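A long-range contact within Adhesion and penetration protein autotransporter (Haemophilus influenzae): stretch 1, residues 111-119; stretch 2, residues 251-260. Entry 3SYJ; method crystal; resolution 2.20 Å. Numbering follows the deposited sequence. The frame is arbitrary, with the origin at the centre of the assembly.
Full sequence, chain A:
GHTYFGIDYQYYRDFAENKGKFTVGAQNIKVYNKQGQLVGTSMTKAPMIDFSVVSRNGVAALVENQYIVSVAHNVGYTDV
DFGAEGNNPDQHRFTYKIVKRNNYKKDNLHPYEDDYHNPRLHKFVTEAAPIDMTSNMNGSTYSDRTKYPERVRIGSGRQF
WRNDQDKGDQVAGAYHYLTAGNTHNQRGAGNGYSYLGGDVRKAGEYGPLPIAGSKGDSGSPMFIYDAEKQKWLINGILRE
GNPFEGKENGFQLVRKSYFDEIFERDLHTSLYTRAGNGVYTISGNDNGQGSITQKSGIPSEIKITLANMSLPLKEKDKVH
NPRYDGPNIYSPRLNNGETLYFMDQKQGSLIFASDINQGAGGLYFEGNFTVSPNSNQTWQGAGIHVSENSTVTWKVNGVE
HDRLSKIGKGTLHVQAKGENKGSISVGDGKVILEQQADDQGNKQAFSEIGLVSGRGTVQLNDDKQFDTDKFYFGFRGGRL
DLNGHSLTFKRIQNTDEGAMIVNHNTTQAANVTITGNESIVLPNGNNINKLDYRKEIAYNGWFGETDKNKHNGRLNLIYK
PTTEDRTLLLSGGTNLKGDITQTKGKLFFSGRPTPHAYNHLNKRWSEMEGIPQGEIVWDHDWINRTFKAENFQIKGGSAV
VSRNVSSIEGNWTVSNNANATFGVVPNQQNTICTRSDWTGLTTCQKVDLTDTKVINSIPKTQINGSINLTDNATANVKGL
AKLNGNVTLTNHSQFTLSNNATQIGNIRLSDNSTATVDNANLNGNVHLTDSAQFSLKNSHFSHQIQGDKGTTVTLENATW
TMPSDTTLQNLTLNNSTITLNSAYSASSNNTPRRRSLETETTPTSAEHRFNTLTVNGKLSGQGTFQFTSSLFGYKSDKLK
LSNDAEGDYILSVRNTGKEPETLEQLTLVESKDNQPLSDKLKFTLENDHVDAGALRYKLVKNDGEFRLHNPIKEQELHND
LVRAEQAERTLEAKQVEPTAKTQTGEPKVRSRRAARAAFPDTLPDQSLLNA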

# COMPACT_ATOMS: atom_id res chain seq x y z
N PRO A 111 41.55 -73.00 -0.23
CA PRO A 111 41.48 -73.65 -1.54
C PRO A 111 41.94 -72.77 -2.71
O PRO A 111 42.48 -73.30 -3.68
CB PRO A 111 39.98 -73.96 -1.70
CG PRO A 111 39.40 -73.83 -0.33
CD PRO A 111 40.21 -72.79 0.35
N TYR A 112 41.74 -71.46 -2.60
CA TYR A 112 41.86 -70.55 -3.73
C TYR A 112 43.29 -70.19 -4.11
O TYR A 112 44.23 -70.49 -3.37
CB TYR A 112 40.99 -69.31 -3.48
CG TYR A 112 39.56 -69.70 -3.24
CD1 TYR A 112 38.73 -70.04 -4.30
CD2 TYR A 112 39.05 -69.81 -1.95
CE1 TYR A 112 37.42 -70.43 -4.09
CE2 TYR A 112 37.75 -70.21 -1.73
CZ TYR A 112 36.93 -70.52 -2.81
OH TYR A 112 35.63 -70.92 -2.60
N GLU A 113 43.44 -69.57 -5.27
CA GLU A 113 44.75 -69.20 -5.81
C GLU A 113 45.40 -68.11 -4.98
O GLU A 113 44.71 -67.22 -4.48
CB GLU A 113 44.62 -68.74 -7.25
CG GLU A 113 44.16 -69.85 -8.18
CD GLU A 113 45.08 -71.05 -8.12
OE1 GLU A 113 46.27 -70.91 -8.49
OE2 GLU A 113 44.61 -72.13 -7.71
N ASP A 114 46.72 -68.17 -4.86
CA ASP A 114 47.43 -67.33 -3.90
C ASP A 114 47.90 -65.96 -4.42
O ASP A 114 48.70 -65.29 -3.77
CB ASP A 114 48.59 -68.10 -3.24
CG ASP A 114 49.62 -68.60 -4.25
OD1 ASP A 114 49.58 -68.15 -5.42
OD2 ASP A 114 50.48 -69.43 -3.88
N ASP A 115 47.42 -65.55 -5.59
CA ASP A 115 47.66 -64.19 -6.06
C ASP A 115 46.56 -63.30 -5.46
O ASP A 115 45.62 -62.89 -6.15
CB ASP A 115 47.66 -64.11 -7.58
CG ASP A 115 48.32 -62.85 -8.12
OD1 ASP A 115 48.84 -62.03 -7.32
OD2 ASP A 115 48.33 -62.67 -9.35
N TYR A 116 46.69 -63.03 -4.17
CA TYR A 116 45.64 -62.36 -3.42
C TYR A 116 46.18 -61.98 -2.06
O TYR A 116 46.78 -62.81 -1.38
CB TYR A 116 44.46 -63.31 -3.24
CG TYR A 116 43.22 -62.70 -2.63
CD1 TYR A 116 42.07 -62.52 -3.38
CD2 TYR A 116 43.20 -62.31 -1.29
CE1 TYR A 116 40.93 -61.96 -2.82
CE2 TYR A 116 42.06 -61.75 -0.72
CZ TYR A 116 40.93 -61.58 -1.50
OH TYR A 116 39.79 -61.03 -0.97
N HIS A 117 46.00 -60.72 -1.66
CA HIS A 117 46.38 -60.32 -0.30
C HIS A 117 45.46 -59.25 0.31
O HIS A 117 44.78 -58.51 -0.40
CB HIS A 117 47.87 -59.92 -0.21
CG HIS A 117 48.21 -58.63 -0.90
ND1 HIS A 117 49.51 -58.25 -1.16
CD2 HIS A 117 47.42 -57.64 -1.39
CE1 HIS A 117 49.51 -57.08 -1.77
NE2 HIS A 117 48.26 -56.69 -1.92
N ASN A 118 45.44 -59.20 1.65
CA ASN A 118 44.59 -58.29 2.41
C ASN A 118 45.40 -57.41 3.36
O ASN A 118 45.38 -57.62 4.57
CB ASN A 118 43.58 -59.08 3.23
CG ASN A 118 42.22 -59.15 2.57
OD1 ASN A 118 41.64 -58.12 2.21
ND2 ASN A 118 41.69 -60.35 2.43
N PRO A 119 46.12 -56.42 2.81
CA PRO A 119 47.02 -55.57 3.60
C PRO A 119 46.32 -54.85 4.74
O PRO A 119 45.18 -54.40 4.61
CB PRO A 119 47.53 -54.55 2.57
CG PRO A 119 47.41 -55.24 1.26
CD PRO A 119 46.18 -56.10 1.37
N PHE A 251 39.01 -62.21 -13.17
CA PHE A 251 38.93 -61.62 -11.84
C PHE A 251 38.96 -62.68 -10.77
O PHE A 251 38.26 -63.69 -10.87
CB PHE A 251 37.66 -60.79 -11.69
CG PHE A 251 37.62 -59.60 -12.59
CD1 PHE A 251 38.15 -58.39 -12.17
CD2 PHE A 251 37.10 -59.69 -13.87
CE1 PHE A 251 38.13 -57.29 -12.99
CE2 PHE A 251 37.08 -58.60 -14.71
CZ PHE A 251 37.60 -57.39 -14.27
N GLN A 252 39.76 -62.46 -9.74
CA GLN A 252 39.69 -63.28 -8.54
C GLN A 252 38.60 -62.71 -7.62
O GLN A 252 38.68 -61.56 -7.20
CB GLN A 252 41.03 -63.29 -7.82
CG GLN A 252 42.12 -64.02 -8.59
CD GLN A 252 41.81 -65.49 -8.76
OE1 GLN A 252 41.55 -65.96 -9.86
NE2 GLN A 252 41.82 -66.22 -7.65
N LEU A 253 37.58 -63.51 -7.32
CA LEU A 253 36.50 -63.07 -6.44
C LEU A 253 37.04 -62.73 -5.05
O LEU A 253 38.07 -63.27 -4.63
CB LEU A 253 35.40 -64.14 -6.35
CG LEU A 253 34.71 -64.52 -7.66
CD1 LEU A 253 33.62 -65.55 -7.41
CD2 LEU A 253 34.12 -63.30 -8.37
N VAL A 254 36.37 -61.83 -4.34
CA VAL A 254 36.85 -61.43 -3.01
C VAL A 254 36.56 -62.53 -2.00
O VAL A 254 35.57 -63.25 -2.12
CB VAL A 254 36.23 -60.10 -2.54
CG1 VAL A 254 36.75 -58.94 -3.39
CG2 VAL A 254 34.71 -60.18 -2.57
N ARG A 255 37.42 -62.63 -0.99
CA ARG A 255 37.36 -63.74 -0.04
C ARG A 255 36.99 -63.28 1.38
O ARG A 255 37.85 -62.95 2.18
CB ARG A 255 38.67 -64.52 -0.07
CG ARG A 255 39.03 -64.93 -1.50
CD ARG A 255 40.35 -65.67 -1.61
NE ARG A 255 40.76 -65.79 -3.01
CZ ARG A 255 42.00 -66.06 -3.41
NH1 ARG A 255 42.95 -66.23 -2.51
NH2 ARG A 255 42.28 -66.13 -4.70
N LYS A 256 35.69 -63.28 1.66
CA LYS A 256 35.15 -62.76 2.91
C LYS A 256 35.58 -63.59 4.13
O LYS A 256 35.82 -63.05 5.21
CB LYS A 256 33.63 -62.72 2.82
CG LYS A 256 32.92 -62.02 3.96
CD LYS A 256 32.55 -60.60 3.58
CE LYS A 256 31.34 -60.11 4.36
NZ LYS A 256 30.10 -60.90 4.05
N SER A 257 35.68 -64.91 3.96
CA SER A 257 36.05 -65.80 5.06
C SER A 257 37.52 -65.67 5.40
O SER A 257 37.91 -65.78 6.56
CB SER A 257 35.75 -67.25 4.72
OG SER A 257 34.43 -67.60 5.11
N TYR A 258 38.34 -65.46 4.38
CA TYR A 258 39.76 -65.27 4.60
C TYR A 258 39.97 -63.95 5.31
O TYR A 258 40.76 -63.87 6.25
CB TYR A 258 40.50 -65.27 3.27
CG TYR A 258 41.95 -64.86 3.33
CD1 TYR A 258 42.89 -65.65 3.98
CD2 TYR A 258 42.38 -63.69 2.72
CE1 TYR A 258 44.22 -65.29 4.02
CE2 TYR A 258 43.71 -63.32 2.75
CZ TYR A 258 44.63 -64.12 3.40
OH TYR A 258 45.95 -63.75 3.44
N PHE A 259 39.26 -62.92 4.88
CA PHE A 259 39.42 -61.63 5.52
C PHE A 259 39.04 -61.71 7.00
O PHE A 259 39.70 -61.12 7.84
CB PHE A 259 38.59 -60.55 4.85
CG PHE A 259 38.59 -59.27 5.62
CD1 PHE A 259 39.69 -58.44 5.60
CD2 PHE A 259 37.50 -58.92 6.40
CE1 PHE A 259 39.71 -57.27 6.33
CE2 PHE A 259 37.51 -57.75 7.13
CZ PHE A 259 38.62 -56.92 7.09
N ASP A 260 37.97 -62.44 7.30
CA ASP A 260 37.52 -62.61 8.68
C ASP A 260 38.61 -63.25 9.53
O ASP A 260 38.79 -62.88 10.69
CB ASP A 260 36.24 -63.45 8.75
CG ASP A 260 35.01 -62.66 8.30
OD1 ASP A 260 35.13 -61.43 8.10
OD2 ASP A 260 33.92 -63.27 8.15
O HOH W 1 39.60 -61.20 1.55

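Residues 111-119 form an irregular segment that packs against the loop linking strand 251-253 to the helix beginning at Lys 256. The backbones stay well apart: CA atoms lie 9.0 Å apart for Tyr 112 and Arg 255, 7.9 Å for Tyr 116 and Gln 252, and 6.9 Å for Asn 118 and Phe 259. Side chains bridge the gap; the contact buries 520 Å² in total, both sides summed.

Arg 255, the helix N-cap residue, is central. Its extended side chain brings the guanidinium between Tyr 112 CB on one face and Tyr 116 CB on the other, leaving its edge free to donate to a single backbone acceptor: NH2 and NH1 of Arg 255 hydrogen-bond to Glu 113 O at 2.7 and 2.8 Å. The same guanidinium stacks on the Tyr 116 ring, with planes at 16°, while Arg 255 CD sits 4.0 Å from the centroid of that ring in a CH-pi contact.

Tyr 116 reaches across to the loop, where its OH accepts a hydrogen bond from Arg 255 N (2.9 Å). Water 1 extends this link, lying 2.5 Å from Tyr 116 OH and donating to Arg 255 O at 2.6 Å. Tyr 116 CE2 also packs against Tyr 258 CD2 at 4.0 Å, an apolar contact with the helix.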